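Local structure of conserved hypothetical protein (Streptococcus pneumoniae, 2GK4) at residues A[198-203]-A[217-222]; A[64-69]-A[75-80]; A[105-110]-A[124-129]; A[143-148]-A[180-185]. The protein is of unknown function but belongs to the DNA/pantothenate metabolism flavoprotein family, whose C-terminal domains are associated with coenzyme A biosynthesis. All blocks are in the same frame, centred on the assembly; numbering follows the deposited sequence.

Contact 1. Residues A[198-203]-A[217-222]; sequences DQHRAI and EEIAEL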
loop_
_atom_site.group_PDB
_atom_site.type_symbol
_atom_site.label_atom_id
_atom_site.label_comp_id
_atom_site.label_asym_id
_atom_site.label_seq_id
_atom_site.Cartn_x
_atom_site.Cartn_y
_atom_site.Cartn_z
ATOM N N ASP A 198 1.381 -10.905 -22.860
ATOM C CA ASP A 198 0.512 -11.052 -24.038
ATOM C C ASP A 198 -0.390 -12.294 -23.992
ATOM O O ASP A 198 -0.929 -12.720 -25.020
ATOM C CB ASP A 198 1.353 -11.067 -25.318
ATOM C CG ASP A 198 2.219 -12.303 -25.431
ATOM O OD1 ASP A 198 2.480 -12.952 -24.401
ATOM O OD2 ASP A 198 2.643 -12.627 -26.557
ATOM N N GLN A 199 -0.518 -12.896 -22.815
ATOM C CA GLN A 199 -1.488 -13.982 -22.621
ATOM C C GLN A 199 -2.124 -13.887 -21.244
ATOM O O GLN A 199 -1.533 -13.341 -20.302
ATOM C CB GLN A 199 -0.828 -15.362 -22.766
ATOM C CG GLN A 199 -0.211 -15.677 -24.115
ATOM C CD GLN A 199 -1.175 -16.329 -25.074
ATOM O OE1 GLN A 199 -1.310 -17.562 -25.094
ATOM N NE2 GLN A 199 -1.857 -15.516 -25.882
ATOM N N HIS A 200 -3.324 -14.454 -21.114
ATOM C CA HIS A 200 -3.966 -14.515 -19.820
ATOM C C HIS A 200 -4.948 -15.663 -19.948
ATOM O O HIS A 200 -6.078 -15.460 -20.362
ATOM C CB HIS A 200 -4.738 -13.211 -19.535
ATOM C CG HIS A 200 -5.171 -13.059 -18.107
ATOM N ND1 HIS A 200 -5.786 -14.064 -17.387
ATOM C CD2 HIS A 200 -5.078 -12.004 -17.267
ATOM C CE1 HIS A 200 -6.042 -13.637 -16.162
ATOM N NE2 HIS A 200 -5.617 -12.392 -16.062
ATOM N N ARG A 201 -4.489 -16.865 -19.656
ATOM C CA ARG A 201 -5.375 -18.051 -19.739
ATOM C C ARG A 201 -6.437 -17.928 -18.658
ATOM O O ARG A 201 -6.113 -17.657 -17.498
ATOM C CB ARG A 201 -4.539 -19.320 -19.487
ATOM C CG ARG A 201 -5.332 -20.608 -19.345
ATOM C CD ARG A 201 -5.520 -21.231 -20.694
ATOM N NE ARG A 201 -6.112 -22.557 -20.552
ATOM C CZ ARG A 201 -6.672 -23.219 -21.561
ATOM N NH1 ARG A 201 -6.704 -22.654 -22.766
ATOM N NH2 ARG A 201 -7.234 -24.418 -21.343
ATOM N N ALA A 202 -7.694 -18.181 -19.016
ATOM C CA ALA A 202 -8.785 -18.211 -18.045
ATOM C C ALA A 202 -9.857 -19.198 -18.455
ATOM O O ALA A 202 -10.015 -19.533 -19.641
ATOM C CB ALA A 202 -9.406 -16.814 -17.869
ATOM N N ILE A 203 -10.570 -19.679 -17.455
ATOM C CA ILE A 203 -11.635 -20.649 -17.675
ATOM C C ILE A 203 -12.898 -20.049 -17.118
ATOM O O ILE A 203 -12.973 -19.736 -15.923
ATOM C CB ILE A 203 -11.322 -21.986 -16.987
ATOM C CG1 ILE A 203 -9.870 -22.439 -17.311
ATOM C CG2 ILE A 203 -12.403 -23.050 -17.302
ATOM C CD1 ILE A 203 -9.360 -23.545 -16.426
ATOM N N GLU A 217 -8.150 -9.547 -23.605
ATOM C CA GLU A 217 -9.124 -9.043 -24.570
ATOM C C GLU A 217 -10.209 -10.100 -24.800
ATOM O O GLU A 217 -11.400 -9.772 -24.855
ATOM C CB GLU A 217 -8.425 -8.649 -25.877
ATOM C CG GLU A 217 -7.462 -7.447 -25.724
ATOM C CD GLU A 217 -6.177 -7.755 -24.925
ATOM O OE1 GLU A 217 -5.644 -8.893 -24.986
ATOM O OE2 GLU A 217 -5.690 -6.831 -24.239
ATOM N N GLU A 218 -9.798 -11.366 -24.888
ATOM C CA GLU A 218 -10.758 -12.461 -25.078
ATOM C C GLU A 218 -11.661 -12.602 -23.864
ATOM O O GLU A 218 -12.854 -12.912 -24.020
ATOM C CB GLU A 218 -10.050 -13.791 -25.329
ATOM C CG GLU A 218 -9.822 -14.120 -26.804
ATOM C CD GLU A 218 -8.924 -15.348 -27.022
ATOM O OE1 GLU A 218 -8.993 -16.327 -26.234
ATOM O OE2 GLU A 218 -8.145 -15.331 -28.006
ATOM N N ILE A 219 -11.096 -12.391 -22.664
ATOM C CA ILE A 219 -11.907 -12.396 -21.428
ATOM C C ILE A 219 -13.011 -11.350 -21.540
ATOM O O ILE A 219 -14.208 -11.657 -21.358
ATOM C CB ILE A 219 -11.049 -12.180 -20.133
ATOM C CG1 ILE A 219 -10.077 -13.350 -19.939
ATOM C CG2 ILE A 219 -11.950 -12.010 -18.878
ATOM C CD1 ILE A 219 -8.939 -13.085 -18.879
ATOM N N ALA A 220 -12.599 -10.114 -21.847
ATOM C CA ALA A 220 -13.565 -9.017 -22.005
ATOM C C ALA A 220 -14.635 -9.262 -23.067
ATOM O O ALA A 220 -15.828 -9.009 -22.809
ATOM C CB ALA A 220 -12.849 -7.647 -22.208
ATOM N N GLU A 221 -14.209 -9.785 -24.214
ATOM C CA GLU A 221 -15.087 -10.016 -25.349
ATOM C C GLU A 221 -16.154 -11.074 -25.034
ATOM O O GLU A 221 -17.334 -10.896 -25.332
ATOM C CB GLU A 221 -14.242 -10.365 -26.597
ATOM C CG GLU A 221 -13.340 -9.187 -27.039
ATOM C CD GLU A 221 -12.229 -9.546 -28.036
ATOM O OE1 GLU A 221 -11.933 -10.741 -28.237
ATOM O OE2 GLU A 221 -11.647 -8.606 -28.631
ATOM N N LEU A 222 -15.727 -12.159 -24.392
ATOM C CA LEU A 222 -16.616 -13.234 -23.972
ATOM C C LEU A 222 -17.591 -12.761 -22.886
ATOM O O LEU A 222 -18.795 -13.060 -22.937
ATOM C CB LEU A 222 -15.821 -14.471 -23.525
ATOM C CG LEU A 222 -16.682 -15.703 -23.177
ATOM C CD1 LEU A 222 -17.620 -16.073 -24.312
ATOM C CD2 LEU A 222 -15.803 -16.896 -22.795
#

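Contact 2. Residues A[64-69]-A[75-80]; sequences SIREIT and LIEMQE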
loop_
_atom_site.group_PDB
_atom_site.type_symbol
_atom_site.label_atom_id
_atom_site.label_comp_id
_atom_site.label_asym_id
_atom_site.label_seq_id
_atom_site.Cartn_x
_atom_site.Cartn_y
_atom_site.Cartn_z
ATOM N N SER A 64 -19.479 5.872 -14.015
ATOM C CA SER A 64 -19.351 6.499 -12.707
ATOM C C SER A 64 -18.298 5.712 -11.941
ATOM O O SER A 64 -18.289 4.477 -11.967
ATOM C CB SER A 64 -20.656 6.420 -11.912
ATOM O OG SER A 64 -21.749 6.880 -12.677
ATOM N N ILE A 65 -17.410 6.423 -11.268
ATOM C CA ILE A 65 -16.352 5.759 -10.504
ATOM C C ILE A 65 -16.507 6.103 -9.030
ATOM O O ILE A 65 -16.751 7.266 -8.678
ATOM C CB ILE A 65 -14.949 6.147 -11.036
ATOM C CG1 ILE A 65 -14.765 5.695 -12.496
ATOM C CG2 ILE A 65 -13.815 5.602 -10.126
ATOM C CD1 ILE A 65 -13.381 6.049 -13.079
ATOM N N ARG A 66 -16.384 5.092 -8.180
ATOM C CA ARG A 66 -16.330 5.314 -6.755
ATOM C C ARG A 66 -15.051 4.669 -6.230
ATOM O O ARG A 66 -14.812 3.482 -6.457
ATOM C CB ARG A 66 -17.557 4.710 -6.088
ATOM C CG ARG A 66 -17.449 4.671 -4.551
ATOM C CD ARG A 66 -17.811 6.015 -3.913
ATOM N NE ARG A 66 -19.083 6.538 -4.426
ATOM C CZ ARG A 66 -19.794 7.515 -3.861
ATOM N NH1 ARG A 66 -19.382 8.098 -2.741
ATOM N NH2 ARG A 66 -20.928 7.907 -4.419
ATOM N N GLU A 67 -14.213 5.455 -5.564
ATOM C CA GLU A 67 -13.000 4.922 -4.998
ATOM C C GLU A 67 -13.270 4.534 -3.537
ATOM O O GLU A 67 -13.948 5.271 -2.799
ATOM C CB GLU A 67 -11.869 5.952 -5.094
ATOM C CG GLU A 67 -10.504 5.377 -5.318
ATOM C CD GLU A 67 -9.540 6.361 -6.003
ATOM O OE1 GLU A 67 -8.330 6.064 -6.039
ATOM O OE2 GLU A 67 -9.983 7.417 -6.519
ATOM N N ILE A 68 -12.787 3.363 -3.143
ATOM C CA ILE A 68 -12.911 2.895 -1.767
ATOM C C ILE A 68 -11.525 2.532 -1.262
ATOM O O ILE A 68 -10.563 2.471 -2.043
ATOM C CB ILE A 68 -13.843 1.678 -1.645
ATOM C CG1 ILE A 68 -13.293 0.491 -2.462
ATOM C CG2 ILE A 68 -15.280 2.063 -2.054
ATOM C CD1 ILE A 68 -13.790 -0.832 -1.998
ATOM N N THR A 69 -11.430 2.274 0.038
ATOM C CA THR A 69 -10.136 1.996 0.652
ATOM C C THR A 69 -10.087 0.552 1.139
ATOM O O THR A 69 -9.280 -0.239 0.636
ATOM C CB THR A 69 -9.813 2.985 1.787
ATOM O OG1 THR A 69 -9.757 4.311 1.238
ATOM C CG2 THR A 69 -8.433 2.660 2.403
ATOM N N LEU A 75 -18.028 -3.437 1.601
ATOM C CA LEU A 75 -19.298 -3.956 2.135
ATOM C C LEU A 75 -20.417 -2.911 2.021
ATOM O O LEU A 75 -21.527 -3.204 1.571
ATOM C CB LEU A 75 -19.091 -4.371 3.604
ATOM C CG LEU A 75 -20.334 -4.866 4.363
ATOM C CD1 LEU A 75 -20.862 -6.184 3.765
ATOM C CD2 LEU A 75 -20.001 -5.042 5.842
ATOM N N ILE A 76 -20.114 -1.680 2.424
ATOM C CA ILE A 76 -21.084 -0.598 2.385
ATOM C C ILE A 76 -21.514 -0.256 0.941
ATOM O O ILE A 76 -22.703 -0.066 0.659
ATOM C CB ILE A 76 -20.505 0.624 3.115
ATOM C CG1 ILE A 76 -20.384 0.294 4.608
ATOM C CG2 ILE A 76 -21.312 1.915 2.825
ATOM C CD1 ILE A 76 -19.445 1.276 5.331
ATOM N N GLU A 77 -20.557 -0.189 0.021
ATOM C CA GLU A 77 -20.894 0.105 -1.394
ATOM C C GLU A 77 -21.776 -0.952 -2.018
ATOM O O GLU A 77 -22.733 -0.643 -2.756
ATOM C CB GLU A 77 -19.634 0.250 -2.262
ATOM C CG GLU A 77 -18.835 1.490 -1.954
ATOM C CD GLU A 77 -19.585 2.801 -2.180
ATOM O OE1 GLU A 77 -19.349 3.732 -1.384
ATOM O OE2 GLU A 77 -20.370 2.915 -3.149
HETATM N N MSE A 78 -21.472 -2.214 -1.731
HETATM C CA MSE A 78 -22.240 -3.323 -2.334
HETATM C C MSE A 78 -23.650 -3.326 -1.772
HETATM O O MSE A 78 -24.637 -3.497 -2.499
HETATM C CB MSE A 78 -21.599 -4.666 -1.995
HETATM C CG MSE A 78 -20.268 -4.927 -2.666
HETATM SE SE MSE A 78 -20.311 -4.994 -4.626
HETATM C CE MSE A 78 -19.848 -3.198 -4.892
ATOM N N GLN A 79 -23.746 -3.165 -0.455
ATOM C CA GLN A 79 -25.059 -3.175 0.186
ATOM C C GLN A 79 -25.934 -2.031 -0.337
ATOM O O GLN A 79 -27.151 -2.199 -0.531
ATOM C CB GLN A 79 -24.829 -3.107 1.692
ATOM C CG GLN A 79 -25.863 -2.513 2.510
ATOM C CD GLN A 79 -25.359 -2.422 3.926
ATOM O OE1 GLN A 79 -24.718 -1.425 4.321
ATOM N NE2 GLN A 79 -25.560 -3.501 4.682
ATOM N N GLU A 80 -25.312 -0.876 -0.561
ATOM C CA GLU A 80 -25.998 0.294 -1.099
ATOM C C GLU A 80 -26.357 0.175 -2.584
ATOM O O GLU A 80 -27.425 0.629 -2.988
ATOM C CB GLU A 80 -25.173 1.570 -0.849
ATOM C CG GLU A 80 -25.585 2.336 0.416
ATOM C CD GLU A 80 -24.518 3.297 0.981
ATOM O OE1 GLU A 80 -23.599 3.734 0.249
ATOM O OE2 GLU A 80 -24.611 3.626 2.186
#

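Contact 3. Residues A[105-110]-A[124-129]; sequences LEEVQA and QAKISS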
loop_
_atom_site.group_PDB
_atom_site.type_symbol
_atom_site.label_atom_id
_atom_site.label_comp_id
_atom_site.label_asym_id
_atom_site.label_seq_id
_atom_site.Cartn_x
_atom_site.Cartn_y
_atom_site.Cartn_z
ATOM N N LEU A 105 7.448 -8.636 19.859
ATOM C CA LEU A 105 7.570 -10.086 20.058
ATOM C C LEU A 105 7.566 -10.497 21.547
ATOM O O LEU A 105 7.009 -11.543 21.895
ATOM C CB LEU A 105 8.839 -10.624 19.379
ATOM C CG LEU A 105 9.031 -12.148 19.367
ATOM C CD1 LEU A 105 7.980 -12.849 18.523
ATOM C CD2 LEU A 105 10.444 -12.509 18.884
ATOM N N GLU A 106 8.186 -9.678 22.390
ATOM C CA GLU A 106 8.295 -9.956 23.824
ATOM C C GLU A 106 6.932 -10.081 24.522
ATOM O O GLU A 106 6.718 -11.023 25.285
ATOM C CB GLU A 106 9.190 -8.916 24.514
ATOM C CG GLU A 106 9.055 -7.499 23.946
ATOM C CD GLU A 106 10.069 -7.173 22.839
ATOM O OE1 GLU A 106 11.256 -6.942 23.182
ATOM O OE2 GLU A 106 9.671 -7.124 21.648
ATOM N N GLU A 107 6.009 -9.157 24.236
ATOM C CA GLU A 107 4.624 -9.251 24.753
ATOM C C GLU A 107 3.947 -10.553 24.302
ATOM O O GLU A 107 3.249 -11.204 25.088
ATOM C CB GLU A 107 3.761 -8.033 24.361
ATOM C CG GLU A 107 2.439 -7.969 25.158
ATOM C CD GLU A 107 1.383 -6.995 24.601
ATOM O OE1 GLU A 107 1.672 -6.196 23.700
ATOM O OE2 GLU A 107 0.239 -7.021 25.101
ATOM N N VAL A 108 4.147 -10.939 23.041
ATOM C CA VAL A 108 3.597 -12.202 22.522
ATOM C C VAL A 108 4.216 -13.414 23.237
ATOM O O VAL A 108 3.519 -14.348 23.631
ATOM C CB VAL A 108 3.773 -12.336 20.996
ATOM C CG1 VAL A 108 3.080 -13.615 20.462
ATOM C CG2 VAL A 108 3.171 -11.086 20.286
ATOM N N GLN A 109 5.531 -13.382 23.405
ATOM C CA GLN A 109 6.235 -14.456 24.103
ATOM C C GLN A 109 5.764 -14.660 25.547
ATOM O O GLN A 109 5.755 -15.791 26.050
ATOM C CB GLN A 109 7.734 -14.205 24.044
ATOM C CG GLN A 109 8.321 -14.682 22.729
ATOM C CD GLN A 109 9.803 -14.369 22.570
ATOM O OE1 GLN A 109 10.267 -13.282 22.923
ATOM N NE2 GLN A 109 10.550 -15.328 22.025
ATOM N N ALA A 110 5.379 -13.571 26.203
ATOM C CA ALA A 110 4.970 -13.618 27.604
ATOM C C ALA A 110 3.524 -14.083 27.773
ATOM O O ALA A 110 3.090 -14.375 28.888
ATOM C CB ALA A 110 5.154 -12.269 28.247
ATOM N N GLN A 124 -2.952 -0.143 23.726
ATOM C CA GLN A 124 -2.539 -0.944 24.878
ATOM C C GLN A 124 -1.166 -1.604 24.667
ATOM O O GLN A 124 -0.570 -2.136 25.616
ATOM C CB GLN A 124 -3.568 -2.045 25.162
ATOM C CG GLN A 124 -5.006 -1.576 25.309
ATOM C CD GLN A 124 -5.949 -2.711 25.675
ATOM O OE1 GLN A 124 -6.832 -3.075 24.900
ATOM N NE2 GLN A 124 -5.757 -3.286 26.868
ATOM N N ALA A 125 -0.677 -1.572 23.432
ATOM C CA ALA A 125 0.461 -2.390 23.022
ATOM C C ALA A 125 1.805 -1.962 23.603
ATOM O O ALA A 125 2.094 -0.770 23.736
ATOM C CB ALA A 125 0.546 -2.466 21.522
ATOM N N LYS A 126 2.614 -2.963 23.942
ATOM C CA LYS A 126 4.008 -2.763 24.333
ATOM C C LYS A 126 4.898 -2.912 23.092
ATOM O O LYS A 126 5.325 -4.024 22.748
ATOM C CB LYS A 126 4.397 -3.777 25.410
ATOM C CG LYS A 126 3.332 -3.979 26.482
ATOM C CD LYS A 126 3.832 -4.880 27.592
ATOM C CE LYS A 126 2.768 -5.069 28.647
ATOM N NZ LYS A 126 3.335 -5.716 29.860
ATOM N N ILE A 127 5.142 -1.783 22.425
ATOM C CA ILE A 127 5.891 -1.697 21.164
ATOM C C ILE A 127 6.922 -0.579 21.229
ATOM O O ILE A 127 6.619 0.513 21.714
ATOM C CB ILE A 127 4.984 -1.324 19.947
ATOM C CG1 ILE A 127 3.627 -0.781 20.407
ATOM C CG2 ILE A 127 4.848 -2.481 18.969
ATOM C CD1 ILE A 127 3.017 0.244 19.463
ATOM N N SER A 128 8.123 -0.853 20.718
ATOM C CA SER A 128 9.223 0.117 20.693
ATOM C C SER A 128 10.092 -0.066 19.448
ATOM O O SER A 128 10.138 -1.154 18.871
ATOM C CB SER A 128 10.104 -0.033 21.941
ATOM O OG SER A 128 9.329 -0.253 23.109
ATOM N N SER A 129 10.796 0.998 19.050
ATOM C CA SER A 129 11.765 0.922 17.956
ATOM C C SER A 129 12.928 -0.027 18.294
ATOM O O SER A 129 13.677 -0.457 17.401
ATOM C CB SER A 129 12.287 2.319 17.604
ATOM O OG SER A 129 12.878 2.948 18.734
#

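Contact 4. Residues A[143-148]-A[180-185]; sequences KIISLV and IKNQAD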
loop_
_atom_site.group_PDB
_atom_site.type_symbol
_atom_site.label_atom_id
_atom_site.label_comp_id
_atom_site.label_asym_id
_atom_site.label_seq_id
_atom_site.Cartn_x
_atom_site.Cartn_y
_atom_site.Cartn_z
ATOM N N LYS A 143 -17.893 -11.483 5.385
ATOM C CA LYS A 143 -18.348 -12.005 4.103
ATOM C C LYS A 143 -19.062 -10.855 3.392
ATOM O O LYS A 143 -19.680 -9.999 4.040
ATOM C CB LYS A 143 -19.247 -13.252 4.251
ATOM C CG LYS A 143 -20.462 -13.106 5.156
ATOM C CD LYS A 143 -21.362 -14.351 5.069
ATOM C CE LYS A 143 -22.524 -14.142 4.082
ATOM N NZ LYS A 143 -23.418 -15.333 3.886
ATOM N N ILE A 144 -18.903 -10.798 2.074
ATOM C CA ILE A 144 -19.512 -9.753 1.258
ATOM C C ILE A 144 -20.172 -10.370 0.033
ATOM O O ILE A 144 -21.377 -10.258 -0.154
ATOM C CB ILE A 144 -18.478 -8.660 0.807
ATOM C CG1 ILE A 144 -17.925 -7.905 2.008
ATOM C CG2 ILE A 144 -19.128 -7.642 -0.144
ATOM C CD1 ILE A 144 -16.735 -6.930 1.680
ATOM N N ILE A 145 -19.370 -10.994 -0.826
ATOM C CA ILE A 145 -19.915 -11.519 -2.084
ATOM C C ILE A 145 -21.034 -12.532 -1.856
ATOM O O ILE A 145 -22.030 -12.559 -2.605
ATOM C CB ILE A 145 -18.792 -12.014 -2.978
ATOM C CG1 ILE A 145 -17.831 -10.829 -3.214
ATOM C CG2 ILE A 145 -19.305 -12.551 -4.346
ATOM C CD1 ILE A 145 -18.520 -9.566 -3.859
ATOM N N SER A 146 -20.920 -13.331 -0.798
ATOM C CA SER A 146 -21.991 -14.298 -0.502
ATOM C C SER A 146 -23.311 -13.635 -0.099
ATOM O O SER A 146 -24.355 -14.310 -0.035
ATOM C CB SER A 146 -21.531 -15.308 0.547
ATOM O OG SER A 146 -21.390 -14.694 1.814
ATOM N N LEU A 147 -23.288 -12.317 0.167
ATOM C CA LEU A 147 -24.506 -11.543 0.456
ATOM C C LEU A 147 -25.161 -10.946 -0.780
ATOM O O LEU A 147 -26.301 -10.484 -0.718
ATOM C CB LEU A 147 -24.215 -10.390 1.430
ATOM C CG LEU A 147 -23.673 -10.847 2.788
ATOM C CD1 LEU A 147 -23.411 -9.663 3.685
ATOM C CD2 LEU A 147 -24.690 -11.782 3.418
ATOM N N VAL A 148 -24.436 -10.930 -1.894
ATOM C CA VAL A 148 -24.923 -10.230 -3.074
ATOM C C VAL A 148 -26.301 -10.702 -3.509
ATOM O O VAL A 148 -27.209 -9.888 -3.746
ATOM C CB VAL A 148 -23.904 -10.316 -4.237
ATOM C CG1 VAL A 148 -24.591 -9.963 -5.569
ATOM C CG2 VAL A 148 -22.725 -9.389 -3.956
ATOM N N ILE A 180 -21.218 -22.212 -6.009
ATOM C CA ILE A 180 -22.262 -22.687 -5.091
ATOM C C ILE A 180 -22.356 -21.819 -3.837
ATOM O O ILE A 180 -23.440 -21.401 -3.455
ATOM C CB ILE A 180 -22.080 -24.215 -4.765
ATOM C CG1 ILE A 180 -22.964 -25.071 -5.669
ATOM C CG2 ILE A 180 -22.472 -24.561 -3.317
ATOM C CD1 ILE A 180 -22.915 -24.746 -7.167
ATOM N N LYS A 181 -21.211 -21.527 -3.240
ATOM C CA LYS A 181 -21.112 -20.729 -2.022
ATOM C C LYS A 181 -21.675 -19.315 -2.225
ATOM O O LYS A 181 -22.242 -18.740 -1.292
ATOM C CB LYS A 181 -19.645 -20.648 -1.589
ATOM C CG LYS A 181 -19.378 -20.277 -0.132
ATOM C CD LYS A 181 -17.869 -20.159 0.129
ATOM C CE LYS A 181 -17.488 -20.349 1.620
ATOM N NZ LYS A 181 -17.643 -21.773 2.104
ATOM N N ASN A 182 -21.541 -18.769 -3.438
ATOM C CA ASN A 182 -21.939 -17.376 -3.706
ATOM C C ASN A 182 -23.196 -17.236 -4.539
ATOM O O ASN A 182 -23.615 -16.117 -4.873
ATOM C CB ASN A 182 -20.793 -16.627 -4.393
ATOM C CG ASN A 182 -19.601 -16.441 -3.489
ATOM O OD1 ASN A 182 -19.715 -15.863 -2.415
ATOM N ND2 ASN A 182 -18.448 -16.921 -3.919
ATOM N N GLN A 183 -23.797 -18.370 -4.895
ATOM C CA GLN A 183 -24.867 -18.383 -5.891
ATOM C C GLN A 183 -24.474 -17.547 -7.100
ATOM O O GLN A 183 -25.307 -16.844 -7.714
ATOM C CB GLN A 183 -26.181 -17.866 -5.307
ATOM C CG GLN A 183 -26.553 -18.492 -4.003
ATOM C CD GLN A 183 -27.807 -17.879 -3.430
ATOM O OE1 GLN A 183 -28.861 -17.887 -4.073
ATOM N NE2 GLN A 183 -27.703 -17.339 -2.212
ATOM N N ALA A 184 -23.191 -17.615 -7.445
ATOM C CA ALA A 184 -22.700 -16.904 -8.593
ATOM C C ALA A 184 -23.146 -17.664 -9.802
ATOM O O ALA A 184 -23.383 -18.893 -9.750
ATOM C CB ALA A 184 -21.151 -16.769 -8.556
ATOM N N ASP A 185 -23.218 -16.922 -10.886
ATOM C CA ASP A 185 -23.691 -17.389 -12.137
ATOM C C ASP A 185 -22.496 -17.943 -12.955
ATOM O O ASP A 185 -22.591 -18.958 -13.658
ATOM C CB ASP A 185 -24.394 -16.206 -12.775
ATOM C CG ASP A 185 -25.722 -15.852 -12.054
ATOM O OD1 ASP A 185 -25.785 -15.146 -10.961
ATOM O OD2 ASP A 185 -26.728 -16.324 -12.606
HETATM O O HOH W 1 -24.182 -13.977 -3.428
HETATM O O HOH W 2 -24.801 -16.661 -1.509
#

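Contact 1. Residues A[198-203]-A[217-222]
A chi1 of -167° turns the imidazole of His200 away from its own backbone N, and an extended chi2 of 166° carries CD1 of Ile219 out from helix 216-228, so that methyl and ring meet. The two side chains cross at about a right angle. CD1 of Ile219 sits over one face of the His200 ring, 3.9 Å from its centroid and 22° off the normal, a CH-pi contact. The methyl is offset toward the ring's rim, which brings Ile219 CD1 within 3.6 Å of His200 ND1. That nitrogen is buried here and has no hydrogen-bonding partner in the model. The same methyl also rests on Ala202, whose CB lies 3.9 Å from Ile219 CD1; CG1 follows a little farther off. A branched aliphatic chain suits this place because its end can lie against a ring and a methyl at once, and alanine is short enough to let the helix approach the strand, with the CA atoms of Ala202 and Ile219 7.4 Å apart. A glycerol, probably from the crystallisation liquor, approaches the His200 side chain to about 4 Å at its nearest. The contact is strand-on-helix packing in the alpha-beta-alpha sandwich: Ala202 is paired with Val213 of strand 210-213 and touches Ile188 of strand 186-191, while Ile219 also packs on Val213 and on Leu31 of helix 30-41.

Contact 2. Residues A[64-69]-A[75-80]
Ile68, following on from strand 63-67, and Glu77 on helix 71-81 bring their CA atoms to 8.5 Å, the closest backbone approach between the two segments. This is the first half of a beta-alpha-beta crossover of a Rossmann-like sheet: the chain leaves the edge strand, runs up a helix packed on one sheet face and continues into the parallel strand 87-90. Glu77 CG lies beside the CG2 methyl of Ile68 at 3.6 Å, the two side chains sliding past each other in opposite directions; buried Ile68 thus supplies an apolar surface for the aliphatic base of the glutamate. A bend at chi2 (-61°) then folds the carboxylate across Arg66, which is itself bent at chi2 and chi3 and crosses Glu77 at about a right angle. Arginine suits the place because its flexible methylenes can lie against the acid while its charge stays at the exposed rim: Arg66 CD is 3.7 Å from Glu77 OE1. Guanidinium and carboxylate planes are 25° apart, and beside the methylene packing there is at most a general electrostatic attraction between the charged groups. The salt bridge of Glu77 goes instead to Arg81, one helical turn on. Arg66 NE and Glu77 OE2 remain 4.1 Å apart, the oxygen well out of the guanidinium plane and no N-H directed at it.

Contact 3. Residues A[105-110]-A[124-129]
Glu107 reaches from helix 105-110 to the backbone of Lys126 with a fully extended side chain. Its CG stands opposite the backbone N (chi1 -167°), and the trans chi2 that follows sends the carboxylate straight off the helix toward the loop. There Lys126 N points at Glu107 OE1 across 3.4 Å, a nearly straight (171°) but weak hydrogen bond. OE1 sits too close to a neighbouring atom, so this bond is doubtful; its stronger partner is the hydroxyl of Tyr101. Lys126 is extended too, and the two chains cross at about a right angle. Its methylenes lie against the acid, CG of Lys126 being 3.9 Å from Glu107 OE1. The ammonium runs on past, leaving Lys126 NZ 5.8 Å from Glu107 OE2. Glutamate suits the place because it spans the gap from helix to loop, and lysine because its long apolar stem can lie across the acid while its charge stays near the surface. This is a surface contact at the far end of the two-stranded antiparallel arm 97-104/133-140, where the loop before strand 133-140 is held against helix 105-110. Ala125, with only a methyl, lets the loop come close to Tyr101 and Thr103 of strand 97-104. Lys126 also pairs through its backbone with Gly104, while Leu105 and Val108 pack on strand 133-140 and on Leu114 of the second subunit.

Contact 4. Residues A[143-148]-A[180-185]
The Schellman motif that closes helix 168-182 lies against the first turn of helix 145-151, with Asn182 beside Ser146 and the CA atoms of this pair 4.4 Å apart. Gln183 takes a positive phi (46°), a left-handed conformation that turns the chain out of the helix. A chi1 of -67° sets CG of Asn182 beside its backbone N, from where the amide oxygen reaches across: OD1 lies 3.2 Å from Ser146 N, but the angle is poor and the pair is not a hydrogen bond. The same oxygen touches the serine flank, Asn182 OD1 being 3.5 Å from Ser146 CB, and approaches CG2 of Ile145 at 3.9 Å. Asparagine suits the place because its short amide can face Ser146 with OD1 while ND2 turns back to its own helix, in a weak bond to Ser178 O. Small Ser146 permits this close approach. Direct bonds between the segments are replaced by water. Water 1 sits between Ile145 O, at 2.7 Å, and Asn182 O, at 2.6 Å. Water 2 joins Ser146 O (2.8 Å) to the NE2 of Gln183, which donates to it (3.1 Å). Long, polar Gln183 can also bond Glu150 farther along helix 145-151. Around the contact, Ile145 touches His90 of strand 87-90, Ile144 packs on helix 71-81, and Ala184 and Asp185 lead along strand 156-163 into strand 186-191.

In the fold
Following the chain, the four contacts come in series as 2, 3, 4 and 1, none nesting in or crossing another. Contact 2 closes the short turn from edge strand 63-67 into helix 71-81. Contact 3 closes a longer loop at the far end of the ribbon 97-104/133-140, about 48 Å centre to centre from contact 1 and on the opposite side of the chain's centre. Contact 4 closes a loop holding strand 156-163 and most of helix 168-182, and contact 1 joins strand 202-205 to the C-terminal helix across a hairpin. Contacts 2 and 4 touch, Leu75 N packing 3.7 Å from Ile144 CD1; contacts 1 and 2 reach one sheet.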